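Local coordinates for SIR4-interacting protein SIF2 (Saccharomyces cerevisiae, PDB 1R5M) that serves as a WD-repeat subunit of the Set3C transcriptional corepressor complex and antagonises telomeric silencing in yeast, at residues Asp57-Ala62 against Leu72-Glu77; Glu41-Asp46 against Trp86-Ile91; Ser51-Leu56 against Asp399-Cys404. All coordinates share one frame; numbering follows the deposited sequence.

Contact 1: Asp57-Ala62 against Leu72-Glu77; sequences DESILA and LARIVE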
loop_
_atom_site.group_PDB
_atom_site.type_symbol
_atom_site.label_atom_id
_atom_site.label_comp_id
_atom_site.label_asym_id
_atom_site.label_seq_id
_atom_site.Cartn_x
_atom_site.Cartn_y
_atom_site.Cartn_z
ATOM N N ASP A 57 15.316 8.072 -0.847
ATOM C CA ASP A 57 15.526 9.489 -1.139
ATOM C C ASP A 57 14.263 10.252 -0.751
ATOM O O ASP A 57 13.240 10.162 -1.430
ATOM C CB ASP A 57 15.812 9.688 -2.628
ATOM C CG ASP A 57 16.322 11.081 -2.941
ATOM O OD1 ASP A 57 15.831 12.051 -2.324
ATOM O OD2 ASP A 57 17.210 11.208 -3.811
ATOM N N GLU A 58 14.344 11.018 0.332
ATOM C CA GLU A 58 13.191 11.763 0.826
ATOM C C GLU A 58 12.623 12.810 -0.124
ATOM O O GLU A 58 11.510 13.292 0.085
ATOM C CB GLU A 58 13.532 12.435 2.160
ATOM C CG GLU A 58 14.347 13.714 2.043
ATOM C CD GLU A 58 14.457 14.440 3.372
ATOM O OE1 GLU A 58 15.319 14.060 4.193
ATOM O OE2 GLU A 58 13.666 15.378 3.602
ATOM N N SER A 59 13.367 13.156 -1.172
ATOM C CA SER A 59 12.917 14.183 -2.112
ATOM C C SER A 59 12.285 13.670 -3.399
ATOM O O SER A 59 11.755 14.459 -4.181
ATOM C CB SER A 59 14.091 15.093 -2.488
ATOM O OG SER A 59 14.967 14.440 -3.396
ATOM N N ILE A 60 12.328 12.361 -3.623
ATOM C CA ILE A 60 11.789 11.797 -4.856
ATOM C C ILE A 60 10.426 11.128 -4.723
ATOM O O ILE A 60 10.228 10.233 -3.901
ATOM C CB ILE A 60 12.787 10.795 -5.472
ATOM C CG1 ILE A 60 14.108 11.510 -5.774
ATOM C CG2 ILE A 60 12.206 10.185 -6.744
ATOM C CD1 ILE A 60 15.180 10.615 -6.364
ATOM N N LEU A 61 9.499 11.577 -5.561
ATOM C CA LEU A 61 8.133 11.072 -5.585
ATOM C C LEU A 61 7.776 10.519 -6.961
ATOM O O LEU A 61 8.132 11.101 -7.988
ATOM C CB LEU A 61 7.156 12.206 -5.236
ATOM C CG LEU A 61 5.650 11.936 -5.340
ATOM C CD1 LEU A 61 5.246 10.893 -4.311
ATOM C CD2 LEU A 61 4.870 13.232 -5.110
ATOM N N ALA A 62 7.090 9.384 -6.978
ATOM C CA ALA A 62 6.629 8.794 -8.228
ATOM C C ALA A 62 5.110 8.871 -8.173
ATOM O O ALA A 62 4.510 8.514 -7.162
ATOM C CB ALA A 62 7.067 7.340 -8.333
ATOM N N LEU A 72 8.203 10.921 -12.449
ATOM C CA LEU A 72 9.118 10.896 -11.325
ATOM C C LEU A 72 9.407 12.373 -11.100
ATOM O O LEU A 72 9.687 13.106 -12.048
ATOM C CB LEU A 72 10.404 10.139 -11.675
ATOM C CG LEU A 72 10.229 8.647 -11.979
ATOM C CD1 LEU A 72 11.594 8.016 -12.221
ATOM C CD2 LEU A 72 9.528 7.957 -10.810
ATOM N N ALA A 73 9.308 12.817 -9.854
ATOM C CA ALA A 73 9.548 14.217 -9.548
ATOM C C ALA A 73 10.375 14.385 -8.292
ATOM O O ALA A 73 10.412 13.513 -7.425
ATOM C CB ALA A 73 8.223 14.949 -9.390
ATOM N N ARG A 74 11.046 15.524 -8.209
ATOM C CA ARG A 74 11.859 15.836 -7.056
ATOM C C ARG A 74 11.277 17.083 -6.408
ATOM O O ARG A 74 10.894 18.033 -7.093
ATOM C CB ARG A 74 13.305 16.073 -7.487
ATOM C CG ARG A 74 14.273 16.353 -6.356
ATOM C CD ARG A 74 15.669 15.927 -6.773
ATOM N NE ARG A 74 15.958 16.331 -8.144
ATOM C CZ ARG A 74 16.777 15.674 -8.958
ATOM N NH1 ARG A 74 17.391 14.575 -8.541
ATOM N NH2 ARG A 74 16.977 16.112 -10.194
ATOM N N ILE A 75 11.178 17.056 -5.086
ATOM C CA ILE A 75 10.657 18.190 -4.338
ATOM C C ILE A 75 11.723 18.638 -3.350
ATOM O O ILE A 75 12.061 17.910 -2.416
ATOM C CB ILE A 75 9.376 17.813 -3.566
ATOM C CG1 ILE A 75 8.250 17.504 -4.558
ATOM C CG2 ILE A 75 8.977 18.950 -2.628
ATOM C CD1 ILE A 75 6.966 17.043 -3.910
ATOM N N VAL A 76 12.258 19.835 -3.565
ATOM C CA VAL A 76 13.292 20.372 -2.690
ATOM C C VAL A 76 12.970 21.805 -2.291
ATOM O O VAL A 76 12.360 22.550 -3.057
ATOM C CB VAL A 76 14.676 20.348 -3.377
ATOM C CG1 VAL A 76 15.085 18.913 -3.681
ATOM C CG2 VAL A 76 14.636 21.170 -4.654
ATOM N N GLU A 77 13.378 22.183 -1.085
ATOM C CA GLU A 77 13.134 23.532 -0.593
ATOM C C GLU A 77 14.337 24.424 -0.876
ATOM O O GLU A 77 15.482 23.975 -0.809
ATOM C CB GLU A 77 12.848 23.501 0.909
ATOM C CG GLU A 77 13.959 22.888 1.742
ATOM C CD GLU A 77 13.611 22.828 3.215
ATOM O OE1 GLU A 77 13.357 23.896 3.811
ATOM O OE2 GLU A 77 13.591 21.712 3.779
#

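Contact 2: Glu41-Asp46 against Trp86-Ile91; sequences EIVKLD and WKLTII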
loop_
_atom_site.group_PDB
_atom_site.type_symbol
_atom_site.label_atom_id
_atom_site.label_comp_id
_atom_site.label_asym_id
_atom_site.label_seq_id
_atom_site.Cartn_x
_atom_site.Cartn_y
_atom_site.Cartn_z
ATOM N N GLU A 41 -0.313 22.773 2.599
ATOM C CA GLU A 41 0.158 22.234 1.334
ATOM C C GLU A 41 1.456 22.966 0.998
ATOM O O GLU A 41 1.558 24.178 1.202
ATOM C CB GLU A 41 -0.867 22.486 0.229
ATOM C CG GLU A 41 -0.307 22.291 -1.174
ATOM C CD GLU A 41 -1.336 22.530 -2.257
ATOM O OE1 GLU A 41 -2.185 21.643 -2.481
ATOM O OE2 GLU A 41 -1.298 23.614 -2.882
ATOM N N ILE A 42 2.456 22.240 0.508
ATOM C CA ILE A 42 3.708 22.884 0.129
ATOM C C ILE A 42 3.932 22.804 -1.376
ATOM O O ILE A 42 4.665 23.613 -1.941
ATOM C CB ILE A 42 4.935 22.285 0.868
ATOM C CG1 ILE A 42 4.986 20.767 0.690
ATOM C CG2 ILE A 42 4.883 22.664 2.338
ATOM C CD1 ILE A 42 6.272 20.143 1.208
ATOM N N VAL A 43 3.299 21.830 -2.025
ATOM C CA VAL A 43 3.418 21.684 -3.475
ATOM C C VAL A 43 2.092 21.252 -4.088
ATOM O O VAL A 43 1.436 20.331 -3.599
ATOM C CB VAL A 43 4.499 20.645 -3.878
ATOM C CG1 VAL A 43 4.519 20.483 -5.395
ATOM C CG2 VAL A 43 5.869 21.094 -3.390
ATOM N N LYS A 44 1.688 21.943 -5.146
ATOM C CA LYS A 44 0.460 21.608 -5.848
ATOM C C LYS A 44 0.844 20.737 -7.038
ATOM O O LYS A 44 1.715 21.103 -7.827
ATOM C CB LYS A 44 -0.243 22.876 -6.337
ATOM C CG LYS A 44 -1.361 22.610 -7.334
ATOM C CD LYS A 44 -2.058 23.897 -7.757
ATOM C CE LYS A 44 -2.922 24.447 -6.636
ATOM N NZ LYS A 44 -3.971 23.466 -6.220
ATOM N N LEU A 45 0.207 19.577 -7.154
ATOM C CA LEU A 45 0.486 18.663 -8.259
ATOM C C LEU A 45 -0.671 18.695 -9.239
ATOM O O LEU A 45 -1.701 19.314 -8.975
ATOM C CB LEU A 45 0.616 17.229 -7.740
ATOM C CG LEU A 45 1.640 16.951 -6.640
ATOM C CD1 LEU A 45 1.479 15.522 -6.145
ATOM C CD2 LEU A 45 3.042 17.184 -7.183
ATOM N N ASP A 46 -0.496 18.047 -10.385
ATOM C CA ASP A 46 -1.592 17.937 -11.330
ATOM C C ASP A 46 -2.397 16.818 -10.686
ATOM O O ASP A 46 -2.007 16.305 -9.632
ATOM C CB ASP A 46 -1.108 17.473 -12.709
ATOM C CG ASP A 46 -0.337 18.544 -13.448
ATOM O OD1 ASP A 46 -0.754 19.718 -13.380
ATOM O OD2 ASP A 46 0.670 18.208 -14.105
ATOM N N TRP A 86 9.181 25.843 -1.847
ATOM C CA TRP A 86 9.307 24.475 -2.330
ATOM C C TRP A 86 9.286 24.421 -3.846
ATOM O O TRP A 86 8.421 25.018 -4.489
ATOM C CB TRP A 86 8.190 23.610 -1.755
ATOM C CG TRP A 86 8.184 23.631 -0.272
ATOM C CD1 TRP A 86 7.520 24.510 0.535
ATOM C CD2 TRP A 86 8.936 22.778 0.594
ATOM N NE1 TRP A 86 7.814 24.258 1.851
ATOM C CE2 TRP A 86 8.681 23.199 1.917
ATOM C CE3 TRP A 86 9.802 21.697 0.382
ATOM C CZ2 TRP A 86 9.263 22.578 3.025
ATOM C CZ3 TRP A 86 10.381 21.080 1.483
ATOM C CH2 TRP A 86 10.108 21.523 2.789
ATOM N N LYS A 87 10.246 23.698 -4.411
ATOM C CA LYS A 87 10.371 23.574 -5.855
ATOM C C LYS A 87 10.088 22.159 -6.348
ATOM O O LYS A 87 10.650 21.188 -5.842
ATOM C CB LYS A 87 11.781 23.996 -6.279
ATOM C CG LYS A 87 12.049 23.932 -7.773
ATOM C CD LYS A 87 13.506 24.262 -8.065
ATOM C CE LYS A 87 13.821 24.145 -9.547
ATOM N NZ LYS A 87 15.271 24.357 -9.814
ATOM N N LEU A 88 9.207 22.059 -7.338
ATOM C CA LEU A 88 8.839 20.784 -7.941
ATOM C C LEU A 88 9.504 20.679 -9.309
ATOM O O LEU A 88 9.290 21.528 -10.176
ATOM C CB LEU A 88 7.321 20.701 -8.113
ATOM C CG LEU A 88 6.785 19.521 -8.929
ATOM C CD1 LEU A 88 6.999 18.226 -8.166
ATOM C CD2 LEU A 88 5.305 19.731 -9.214
ATOM N N THR A 89 10.314 19.643 -9.497
ATOM C CA THR A 89 10.997 19.431 -10.766
ATOM C C THR A 89 10.724 18.020 -11.269
ATOM O O THR A 89 10.903 17.050 -10.535
ATOM C CB THR A 89 12.521 19.617 -10.620
ATOM O OG1 THR A 89 12.800 20.950 -10.173
ATOM C CG2 THR A 89 13.217 19.380 -11.954
ATOM N N ILE A 90 10.282 17.906 -12.518
ATOM C CA ILE A 90 9.998 16.598 -13.102
ATOM C C ILE A 90 11.295 15.945 -13.567
ATOM O O ILE A 90 12.033 16.507 -14.378
ATOM C CB ILE A 90 9.032 16.710 -14.302
ATOM C CG1 ILE A 90 7.742 17.409 -13.870
ATOM C CG2 ILE A 90 8.722 15.323 -14.854
ATOM C CD1 ILE A 90 6.998 16.708 -12.747
ATOM N N ILE A 91 11.564 14.756 -13.038
ATOM C CA ILE A 91 12.768 14.002 -13.370
ATOM C C ILE A 91 12.598 13.223 -14.668
ATOM O O ILE A 91 13.524 13.139 -15.481
ATOM C CB ILE A 91 13.121 13.007 -12.237
ATOM C CG1 ILE A 91 13.487 13.779 -10.966
ATOM C CG2 ILE A 91 14.269 12.103 -12.665
ATOM C CD1 ILE A 91 13.685 12.903 -9.744
#

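Contact 3: Ser51-Leu56 against Asp399-Cys404; sequences STWNPL and DLSWNC. With SO4 (sulfate ion), chain C.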
loop_
_atom_site.group_PDB
_atom_site.type_symbol
_atom_site.label_atom_id
_atom_site.label_comp_id
_atom_site.label_asym_id
_atom_site.label_seq_id
_atom_site.Cartn_x
_atom_site.Cartn_y
_atom_site.Cartn_z
ATOM N N SER A 51 0.395 7.559 -5.628
ATOM C CA SER A 51 1.799 7.931 -5.629
ATOM C C SER A 51 2.560 7.120 -4.599
ATOM O O SER A 51 1.967 6.490 -3.724
ATOM C CB SER A 51 1.961 9.432 -5.343
ATOM O OG SER A 51 1.597 9.755 -4.010
ATOM N N THR A 52 3.879 7.117 -4.730
ATOM C CA THR A 52 4.731 6.402 -3.801
ATOM C C THR A 52 6.112 7.056 -3.813
ATOM O O THR A 52 6.703 7.280 -4.869
ATOM C CB THR A 52 4.813 4.892 -4.161
ATOM O OG1 THR A 52 5.681 4.227 -3.237
ATOM C CG2 THR A 52 5.311 4.692 -5.585
ATOM N N TRP A 53 6.602 7.393 -2.625
ATOM C CA TRP A 53 7.902 8.038 -2.494
ATOM C C TRP A 53 9.040 7.032 -2.541
ATOM O O TRP A 53 8.874 5.868 -2.183
ATOM C CB TRP A 53 7.983 8.812 -1.176
ATOM C CG TRP A 53 7.027 9.955 -1.073
ATOM C CD1 TRP A 53 5.703 9.892 -0.747
ATOM C CD2 TRP A 53 7.329 11.342 -1.273
ATOM N NE1 TRP A 53 5.160 11.158 -0.728
ATOM C CE2 TRP A 53 6.137 12.065 -1.047
ATOM C CE3 TRP A 53 8.492 12.042 -1.621
ATOM C CZ2 TRP A 53 6.073 13.460 -1.157
ATOM C CZ3 TRP A 53 8.428 13.433 -1.731
ATOM C CH2 TRP A 53 7.225 14.123 -1.498
ATOM N N ASN A 54 10.203 7.494 -2.984
ATOM C CA ASN A 54 11.368 6.630 -3.055
ATOM C C ASN A 54 11.711 6.189 -1.631
ATOM O O ASN A 54 11.734 7.004 -0.709
ATOM C CB ASN A 54 12.529 7.392 -3.679
ATOM C CG ASN A 54 13.701 6.492 -3.991
ATOM O OD1 ASN A 54 14.449 6.094 -3.100
ATOM N ND2 ASN A 54 13.857 6.150 -5.265
ATOM N N PRO A 55 11.984 4.891 -1.430
ATOM C CA PRO A 55 12.307 4.417 -0.083
ATOM C C PRO A 55 13.596 4.938 0.546
ATOM O O PRO A 55 13.757 4.870 1.766
ATOM C CB PRO A 55 12.312 2.896 -0.246
ATOM C CG PRO A 55 12.762 2.713 -1.666
ATOM C CD PRO A 55 11.977 3.778 -2.399
ATOM N N LEU A 56 14.503 5.467 -0.265
ATOM C CA LEU A 56 15.771 5.952 0.272
ATOM C C LEU A 56 16.074 7.428 0.034
ATOM O O LEU A 56 16.987 7.976 0.652
ATOM C CB LEU A 56 16.919 5.093 -0.265
ATOM C CG LEU A 56 16.869 3.632 0.196
ATOM C CD1 LEU A 56 18.009 2.854 -0.434
ATOM C CD2 LEU A 56 16.956 3.573 1.718
ATOM N N ASP A 399 -5.816 7.958 -2.277
ATOM C CA ASP A 399 -4.526 7.429 -1.870
ATOM C C ASP A 399 -3.670 8.484 -1.191
ATOM O O ASP A 399 -3.864 9.685 -1.387
ATOM C CB ASP A 399 -3.796 6.894 -3.113
ATOM C CG ASP A 399 -2.406 6.370 -2.804
ATOM O OD1 ASP A 399 -1.408 6.994 -3.231
ATOM O OD2 ASP A 399 -2.310 5.325 -2.130
ATOM N N LEU A 400 -2.734 8.025 -0.371
ATOM C CA LEU A 400 -1.801 8.919 0.289
ATOM C C LEU A 400 -0.504 8.147 0.474
ATOM O O LEU A 400 -0.507 6.913 0.512
ATOM C CB LEU A 400 -2.357 9.421 1.631
ATOM C CG LEU A 400 -2.597 8.506 2.827
ATOM C CD1 LEU A 400 -3.217 9.334 3.959
ATOM C CD2 LEU A 400 -3.529 7.367 2.446
ATOM N N SER A 401 0.609 8.864 0.550
ATOM C CA SER A 401 1.902 8.215 0.719
ATOM C C SER A 401 2.874 9.100 1.481
ATOM O O SER A 401 2.883 10.320 1.307
ATOM C CB SER A 401 2.490 7.867 -0.649
ATOM O OG SER A 401 2.713 9.039 -1.411
ATOM N N TRP A 402 3.686 8.468 2.324
ATOM C CA TRP A 402 4.696 9.154 3.131
ATOM C C TRP A 402 6.061 9.148 2.459
ATOM O O TRP A 402 6.452 8.141 1.859
ATOM C CB TRP A 402 4.932 8.437 4.457
ATOM C CG TRP A 402 3.863 8.475 5.485
ATOM C CD1 TRP A 402 2.875 7.551 5.683
ATOM C CD2 TRP A 402 3.760 9.410 6.558
ATOM N NE1 TRP A 402 2.170 7.851 6.826
ATOM C CE2 TRP A 402 2.694 8.989 7.381
ATOM C CE3 TRP A 402 4.472 10.566 6.908
ATOM C CZ2 TRP A 402 2.324 9.680 8.537
ATOM C CZ3 TRP A 402 4.104 11.255 8.059
ATOM C CH2 TRP A 402 3.040 10.809 8.858
ATOM N N ASN A 403 6.811 10.240 2.583
ATOM C CA ASN A 403 8.163 10.217 2.041
ATOM C C ASN A 403 8.962 9.475 3.121
ATOM O O ASN A 403 8.475 9.298 4.243
ATOM C CB ASN A 403 8.689 11.635 1.735
ATOM C CG ASN A 403 9.131 12.411 2.963
ATOM O OD1 ASN A 403 8.596 12.259 4.058
ATOM N ND2 ASN A 403 10.109 13.291 2.761
ATOM N N CYS A 404 10.161 9.010 2.796
ATOM C CA CYS A 404 10.915 8.220 3.762
ATOM C C CYS A 404 11.328 8.920 5.051
ATOM O O CYS A 404 11.538 8.262 6.071
ATOM C CB CYS A 404 12.140 7.579 3.088
ATOM S SG CYS A 404 13.387 8.712 2.443
HETATM S S SO4 C . 3.353 3.441 -0.351
HETATM O O1 SO4 C . 3.419 2.393 0.687
HETATM O O2 SO4 C . 2.786 2.881 -1.591
HETATM O O3 SO4 C . 2.491 4.545 0.126
HETATM O O4 SO4 C . 4.710 3.940 -0.630
HETATM O O HOH W 1 -0.852 9.637 -3.180
HETATM O O HOH W 2 0.476 4.874 -1.913
HETATM O O HOH W 3 5.776 6.311 0.003
HETATM O O HOH W 4 10.935 9.420 0.053
#

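Contact 1: Asp57-Ala62 against Leu72-Glu77
Ser59 meets Arg74 across the strands, its hydroxyl resting on the aliphatic base of the arginine: Ser59 OG is 3.6 Å from Arg74 CG. Arg74 CG stands anti to its backbone N (chi1 -178°), which brings this methylene up to the serine. Ser59 CB also touches Val76 CG1 at 4.1 Å. The same hydroxyl turns back to its own segment and gives a 2.8 Å bond from Ser59 OG to Asp57 OD1, reaching it from above the carboxylate plane. Ser59 N meets that oxygen from the same face, making an Asx turn at the start of a type I turn. An alanine in place of Ser59 would probably leave the Asp57 carboxylate held by one N-H instead of two donors, and freer to turn. Beyond the turn runs an antiparallel hairpin, the two middle strands of a four-stranded propeller blade. Leu61 and Ala73 form a hydrogen-bonded pair of it, with Leu61 N 2.8 Å from Ala73 O. Both point to one face, where the small Ala73 lies against Leu88 of the next strand. On the other face Ala62 CB meets Leu72 CD2 at 3.5 Å, and both residues pack on Trp116 of the next blade.

Contact 2: Glu41-Asp46 against Trp86-Ile91
Ile42 lies over one face of the Trp86 indole, and its side chain can be traced across the ring. Ile42 CB sits above the five-membered ring of Trp86 in a CH-pi contact, 3.6 Å from its centroid and 17° off the normal. Its nearest ring atom is Trp86 CD1, 3.4 Å from Ile42 CB. From there the branches part. The methyl CG2 reaches the nitrogen side, with Ile42 CG2 3.4 Å from Trp86 NE1. CG1 takes the position between the backbone N and the carbonyl carbon (chi1 53°); beyond it CD1 comes over the centre of the indole on the same face, Ile42 CD1 lying 3.8 Å from Trp86 CD2. A branched aliphatic chain suits this place because its carbons can spread over a flat ring. Ile42 and Val43 both face Val420 in a classic beta bulge, so two successive side chains are directed at the 86-91 strand. Strand 37-44 completes the last blade of the beta-propeller, and here it packs on the outermost strand of the first blade, with no hydrogen bonds between the segments. Val43 splits its methyls: CG2 touches Trp86 CB at 3.8 Å, while CG1 lies 3.9 Å from Leu88 CB. Further along, Leu45 and Leu88 cross at about a right angle, Leu45 CD2 meeting Leu88 CD2 at 4.0 Å. Ile75 of the neighbouring strand packs beside both Val43 and Leu88.

Contact 3: Ser51-Leu56 against Asp399-Cys404
Ser51 and Ser401 join two nearly parallel strands through their hydroxyls, Ser401 OG donating to Ser51 OG at 2.9 Å. Ser401 OG stands between its backbone N and carbonyl carbon (chi1 62°), which puts it within bonding distance of Ser51. Ser51 N gives a second direct bond, 3.1 Å long, to Asp399 OD1, met on the anti side but 33° out of the carboxylate plane. The other carboxylate oxygen of Asp399 forms a salt bridge with Arg337, so the acid links three strands. A third bond, from Trp53 NE1 to Ser401 O, is weak. Short polar side chains suit this place, since their hydroxyls stay close to both backbones.

Water bridges form a second group. One molecule accepts from Ser51 OG and donates to Asp399 OD1; another links Trp53 N with Trp402 O and passes a bond on to the sulfate, probably a crystallisation ion, which also takes the 2.8 Å bond from Thr52 OG1 to its O4. A third water joins Asn54 O to Cys404 N.

Van der Waals packing centres on Trp53. Asn403 CB lies over one face of the indole in a CH-pi contact, 3.3 Å from Trp53 CD2, while the amide plane stands 72° from the ring. The amide itself is held elsewhere, its ND2 bonding Asn407 and Glu58 O. Beyond the ring, Cys404 CB rests against the backbone oxygen of Pro55, 3.4 Å from Pro55 O.

Residues 51-53 and 399-402 belong to the innermost strands of the first and last blades, and their meeting side by side, without backbone-to-backbone hydrogen bonds, is typical of the WD40 beta-propeller, whose blades gather round a central channel.

Overall arrangement
All three contacts gather where the chain's two ends meet in the propeller ring. Contact 1 lies within the first blade, whose four strands run in the order 50-53, 60-65, 69-77, 86-95. Contacts 2 and 3 tie the outer and inner strands of that blade to the last one, to which strand 37-44 also belongs. Contact 1 is about 9 Å, centre to centre, from each of the others, and touches both through backbone hydrogen bonds between neighbouring strands; contacts 2 and 3 lie about 14 Å apart and do not touch. Contact 3 spans over 340 residues, so the N-terminal strand and the final repeat together close the ring.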